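Local coordinates for protein 6-aminohexanoate-dimer hydrolase (Bacillus anthracis, PDB 4GB7) that probably hydrolyses the amide bond of 6-aminohexanoate dimers, as a serine hydrolase of the beta-lactamase superfamily, at residues L104-V115 with I402-I413. Sequence-based numbering, arbitrary orientation.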
loop_
_atom_site.group_PDB
_atom_site.type_symbol
_atom_site.label_atom_id
_atom_site.label_comp_id
_atom_site.label_asym_id
_atom_site.label_seq_id
_atom_site.Cartn_x
_atom_site.Cartn_y
_atom_site.Cartn_z
ATOM N N LEU A 104 0.940 -0.207 -23.358
ATOM C CA LEU A 104 0.367 0.857 -22.490
ATOM C C LEU A 104 1.058 0.779 -21.105
ATOM O O LEU A 104 1.530 1.775 -20.554
ATOM C CB LEU A 104 -1.142 0.724 -22.345
ATOM C CG LEU A 104 -1.864 1.641 -21.330
ATOM C CD1 LEU A 104 -1.896 3.076 -21.839
ATOM C CD2 LEU A 104 -3.263 1.102 -21.103
ATOM N N LEU A 105 1.137 -0.429 -20.559
ATOM C CA LEU A 105 1.851 -0.616 -19.304
ATOM C C LEU A 105 3.277 -0.067 -19.342
ATOM O O LEU A 105 3.696 0.657 -18.456
ATOM C CB LEU A 105 1.812 -2.082 -18.859
ATOM C CG LEU A 105 0.494 -2.793 -18.590
ATOM C CD1 LEU A 105 0.679 -4.303 -18.453
ATOM C CD2 LEU A 105 -0.173 -2.235 -17.333
ATOM N N ASP A 106 4.014 -0.412 -20.389
ATOM C CA ASP A 106 5.414 -0.012 -20.512
ATOM C C ASP A 106 5.506 1.528 -20.654
ATOM O O ASP A 106 6.406 2.142 -20.079
ATOM C CB ASP A 106 6.061 -0.738 -21.736
ATOM C CG ASP A 106 7.584 -0.732 -21.726
ATOM O OD1 ASP A 106 8.210 -0.500 -20.706
ATOM O OD2 ASP A 106 8.211 -0.959 -22.809
ATOM N N ASP A 107 4.579 2.113 -21.442
ATOM C CA ASP A 107 4.584 3.534 -21.741
ATOM C C ASP A 107 4.381 4.334 -20.445
ATOM O O ASP A 107 4.796 5.491 -20.339
ATOM C CB ASP A 107 3.478 3.901 -22.729
ATOM C CG ASP A 107 3.651 5.310 -23.306
ATOM O OD1 ASP A 107 4.795 5.679 -23.672
ATOM O OD2 ASP A 107 2.651 6.048 -23.419
ATOM N N ASN A 108 3.776 3.685 -19.456
ATOM C CA ASN A 108 3.537 4.328 -18.178
ATOM C C ASN A 108 4.420 3.803 -17.061
ATOM O O ASN A 108 4.112 3.959 -15.869
ATOM C CB ASN A 108 2.059 4.292 -17.817
ATOM C CG ASN A 108 1.238 5.141 -18.760
ATOM O OD1 ASN A 108 1.048 6.353 -18.539
ATOM N ND2 ASN A 108 0.737 4.507 -19.821
ATOM N N LYS A 109 5.543 3.242 -17.449
ATOM C CA LYS A 109 6.629 2.917 -16.530
ATOM C C LYS A 109 6.187 1.847 -15.531
ATOM O O LYS A 109 6.653 1.805 -14.419
ATOM C CB LYS A 109 7.221 4.163 -15.885
ATOM C CG LYS A 109 7.821 5.070 -16.960
ATOM C CD LYS A 109 8.393 6.373 -16.384
ATOM C CE LYS A 109 9.159 7.184 -17.402
ATOM N NZ LYS A 109 8.334 7.636 -18.539
ATOM N N THR A 110 5.307 0.945 -15.963
ATOM C CA THR A 110 5.014 -0.241 -15.186
ATOM C C THR A 110 6.269 -1.141 -15.111
ATOM O O THR A 110 7.025 -1.299 -16.073
ATOM C CB THR A 110 3.867 -1.029 -15.833
ATOM O OG1 THR A 110 2.705 -0.195 -15.925
ATOM C CG2 THR A 110 3.623 -2.426 -15.135
ATOM N N ASP A 111 6.505 -1.684 -13.941
ATOM C CA ASP A 111 7.594 -2.657 -13.712
ATOM C C ASP A 111 7.098 -4.106 -13.633
ATOM O O ASP A 111 7.843 -5.016 -14.028
ATOM C CB ASP A 111 8.370 -2.329 -12.428
ATOM C CG ASP A 111 9.139 -1.026 -12.505
ATOM O OD1 ASP A 111 9.729 -0.697 -13.552
ATOM O OD2 ASP A 111 9.165 -0.310 -11.506
ATOM N N ALA A 112 5.904 -4.300 -13.040
ATOM C CA ALA A 112 5.289 -5.605 -12.900
ATOM C C ALA A 112 3.791 -5.512 -12.983
ATOM O O ALA A 112 3.182 -4.595 -12.435
ATOM C CB ALA A 112 5.680 -6.264 -11.580
ATOM N N PHE A 113 3.212 -6.518 -13.617
ATOM C CA PHE A 113 1.775 -6.593 -13.780
ATOM C C PHE A 113 1.400 -8.063 -13.659
ATOM O O PHE A 113 1.885 -8.878 -14.405
ATOM C CB PHE A 113 1.346 -5.956 -15.081
ATOM C CG PHE A 113 -0.125 -5.806 -15.230
ATOM C CD1 PHE A 113 -0.795 -4.780 -14.580
ATOM C CD2 PHE A 113 -0.868 -6.699 -15.996
ATOM C CE1 PHE A 113 -2.161 -4.631 -14.727
ATOM C CE2 PHE A 113 -2.219 -6.516 -16.185
ATOM C CZ PHE A 113 -2.878 -5.508 -15.514
ATOM N N VAL A 114 0.596 -8.385 -12.651
ATOM C CA VAL A 114 0.161 -9.751 -12.389
ATOM C C VAL A 114 -1.371 -9.812 -12.296
ATOM O O VAL A 114 -1.990 -9.035 -11.508
ATOM C CB VAL A 114 0.769 -10.266 -11.084
ATOM C CG1 VAL A 114 0.220 -11.640 -10.707
ATOM C CG2 VAL A 114 2.320 -10.269 -11.149
ATOM N N VAL A 115 -1.953 -10.762 -13.018
ATOM C CA VAL A 115 -3.390 -11.020 -13.015
ATOM C C VAL A 115 -3.655 -12.475 -12.583
ATOM O O VAL A 115 -3.162 -13.432 -13.166
ATOM C CB VAL A 115 -4.053 -10.778 -14.379
ATOM C CG1 VAL A 115 -5.572 -11.015 -14.289
ATOM C CG2 VAL A 115 -3.680 -9.418 -14.953
ATOM N N ILE A 402 -4.064 8.468 -16.266
ATOM C CA ILE A 402 -3.692 7.036 -16.304
ATOM C C ILE A 402 -4.399 6.251 -15.220
ATOM O O ILE A 402 -4.781 5.091 -15.441
ATOM C CB ILE A 402 -2.151 6.804 -16.261
ATOM C CG1 ILE A 402 -1.817 5.323 -16.595
ATOM C CG2 ILE A 402 -1.533 7.303 -14.953
ATOM C CD1 ILE A 402 -2.218 4.876 -17.996
ATOM N N HIS A 403 -4.645 6.859 -14.070
ATOM C CA HIS A 403 -5.339 6.113 -12.995
ATOM C C HIS A 403 -6.723 5.675 -13.439
ATOM O O HIS A 403 -7.108 4.527 -13.224
ATOM C CB HIS A 403 -5.471 6.939 -11.752
ATOM C CG HIS A 403 -6.253 6.241 -10.649
ATOM N ND1 HIS A 403 -5.919 5.033 -10.164
ATOM C CD2 HIS A 403 -7.401 6.639 -9.958
ATOM C CE1 HIS A 403 -6.790 4.681 -9.184
ATOM N NE2 HIS A 403 -7.705 5.660 -9.069
ATOM N N SER A 404 -7.487 6.575 -14.060
ATOM C CA SER A 404 -8.792 6.178 -14.573
ATOM C C SER A 404 -8.725 5.157 -15.749
ATOM O O SER A 404 -9.591 4.305 -15.898
ATOM C CB SER A 404 -9.579 7.409 -15.033
ATOM O OG SER A 404 -10.854 7.054 -15.543
ATOM N N VAL A 405 -7.742 5.313 -16.616
ATOM C CA VAL A 405 -7.516 4.315 -17.654
ATOM C C VAL A 405 -7.292 2.920 -17.044
ATOM O O VAL A 405 -7.953 1.946 -17.433
ATOM C CB VAL A 405 -6.346 4.682 -18.583
ATOM C CG1 VAL A 405 -6.000 3.535 -19.537
ATOM C CG2 VAL A 405 -6.697 5.963 -19.371
ATOM N N TYR A 406 -6.416 2.832 -16.054
ATOM C CA TYR A 406 -6.184 1.589 -15.369
ATOM C C TYR A 406 -7.419 1.060 -14.654
ATOM O O TYR A 406 -7.725 -0.128 -14.750
ATOM C CB TYR A 406 -5.035 1.771 -14.385
ATOM C CG TYR A 406 -3.616 1.863 -14.927
ATOM C CD1 TYR A 406 -3.292 1.521 -16.244
ATOM C CD2 TYR A 406 -2.589 2.292 -14.093
ATOM C CE1 TYR A 406 -1.997 1.542 -16.657
ATOM C CE2 TYR A 406 -1.288 2.325 -14.495
ATOM C CZ TYR A 406 -0.998 1.969 -15.795
ATOM O OH TYR A 406 0.302 1.976 -16.204
ATOM N N SER A 407 -8.143 1.935 -13.948
ATOM C CA SER A 407 -9.299 1.476 -13.201
ATOM C C SER A 407 -10.342 0.836 -14.106
ATOM O O SER A 407 -10.913 -0.198 -13.783
ATOM C CB SER A 407 -9.924 2.634 -12.413
ATOM O OG SER A 407 -9.012 3.093 -11.438
ATOM N N ASN A 408 -10.557 1.461 -15.271
ATOM C CA ASN A 408 -11.486 0.945 -16.241
ATOM C C ASN A 408 -10.928 -0.310 -16.932
ATOM O O ASN A 408 -11.677 -1.249 -17.202
ATOM C CB ASN A 408 -11.813 2.019 -17.276
ATOM C CG ASN A 408 -12.901 2.966 -16.773
ATOM O OD1 ASN A 408 -14.080 2.559 -16.717
ATOM N ND2 ASN A 408 -12.510 4.207 -16.357
HETATM N N MSE A 409 -9.634 -0.336 -17.211
HETATM C CA MSE A 409 -8.969 -1.504 -17.827
HETATM C C MSE A 409 -9.124 -2.742 -16.941
HETATM O O MSE A 409 -9.333 -3.868 -17.426
HETATM C CB MSE A 409 -7.491 -1.177 -17.992
HETATM C CG MSE A 409 -6.593 -2.246 -18.539
HETATM SE SE MSE A 409 -4.828 -1.445 -18.450
HETATM C CE MSE A 409 -4.337 -2.064 -16.700
ATOM N N TYR A 410 -9.076 -2.550 -15.617
ATOM C CA TYR A 410 -9.222 -3.719 -14.735
ATOM C C TYR A 410 -10.621 -4.356 -14.853
ATOM O O TYR A 410 -10.782 -5.572 -14.779
ATOM C CB TYR A 410 -8.973 -3.331 -13.304
ATOM C CG TYR A 410 -7.601 -2.788 -12.975
ATOM C CD1 TYR A 410 -6.496 -3.002 -13.766
ATOM C CD2 TYR A 410 -7.436 -2.017 -11.870
ATOM C CE1 TYR A 410 -5.263 -2.446 -13.429
ATOM C CE2 TYR A 410 -6.228 -1.487 -11.526
ATOM C CZ TYR A 410 -5.127 -1.683 -12.331
ATOM O OH TYR A 410 -3.909 -1.118 -11.941
ATOM N N ILE A 411 -11.637 -3.522 -15.020
ATOM C CA ILE A 411 -12.991 -3.990 -15.284
ATOM C C ILE A 411 -13.077 -4.733 -16.621
ATOM O O ILE A 411 -13.627 -5.848 -16.699
ATOM C CB ILE A 411 -14.024 -2.837 -15.214
ATOM C CG1 ILE A 411 -14.023 -2.162 -13.831
ATOM C CG2 ILE A 411 -15.415 -3.411 -15.557
ATOM C CD1 ILE A 411 -14.859 -0.895 -13.712
ATOM N N ASP A 412 -12.522 -4.154 -17.682
ATOM C CA ASP A 412 -12.511 -4.824 -18.942
ATOM C C ASP A 412 -11.758 -6.140 -18.955
ATOM O O ASP A 412 -12.225 -7.113 -19.584
ATOM C CB ASP A 412 -11.959 -3.915 -20.028
ATOM C CG ASP A 412 -12.909 -2.752 -20.370
ATOM O OD1 ASP A 412 -14.148 -2.817 -20.085
ATOM O OD2 ASP A 412 -12.397 -1.789 -20.968
ATOM N N ILE A 413 -10.614 -6.190 -18.271
ATOM C CA ILE A 413 -9.907 -7.460 -18.133
ATOM C C ILE A 413 -10.779 -8.509 -17.429
ATOM O O ILE A 413 -10.885 -9.634 -17.879
ATOM C CB ILE A 413 -8.524 -7.318 -17.438
ATOM C CG1 ILE A 413 -7.581 -6.495 -18.296
ATOM C CG2 ILE A 413 -7.964 -8.726 -17.086
ATOM C CD1 ILE A 413 -6.340 -6.019 -17.556
HETATM O O HOH W 1 2.124 2.780 -14.361
#
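In this beta-lactamase-like fold the C-terminal helix 402-417 lies against the central antiparallel sheet, where F113 of strand 110-117 meets M409, Y410 and I413 of the helix. The axes of 110-115 and 402-413 run 34° from parallel, 11.9 Å apart at closest approach. F113 CE1 lies 3.9 Å from CE of selenomethionine M409, while Y410 CE1 and I413 CD1 come to the edge of the F113 ring, near its plane. L105 CD2 sits over the rim of one face of that ring, 3.8 Å above the plane, so the short helix before the strand shares the packing. M409 runs out extended and then bends at chi3 (91°), which brings CE to F113 while SE touches L104 CD2 at 4.0 Å.

Near the start of helix 402-417 the contact becomes partly polar. The amide of N108 packs on the end of I402, with ND2 3.5 Å from I402 CD1. The N108 amide is held by a nearly straight bond from ND2 to L104 O (2.9 Å, 167°), with the oxygen in the amide plane. Water joins Y406 OH (2.7 Å) to N108 O (2.8 Å), donating to the carbonyl and meeting the Y406 ring edge in plane. A Schellman motif with K109 at C-prime ends helix 101-107, and T110 OG1 adds a third donor to L105 O from above the carbonyl plane.

Strand 387-393, beside 110-117 in the sheet, supplies H391, which hydrogen-bonds to Y410 OH and T110 OG1 and meets F113 edge-to-face; V91 of strand 90-92 touches L104, V405 and M409.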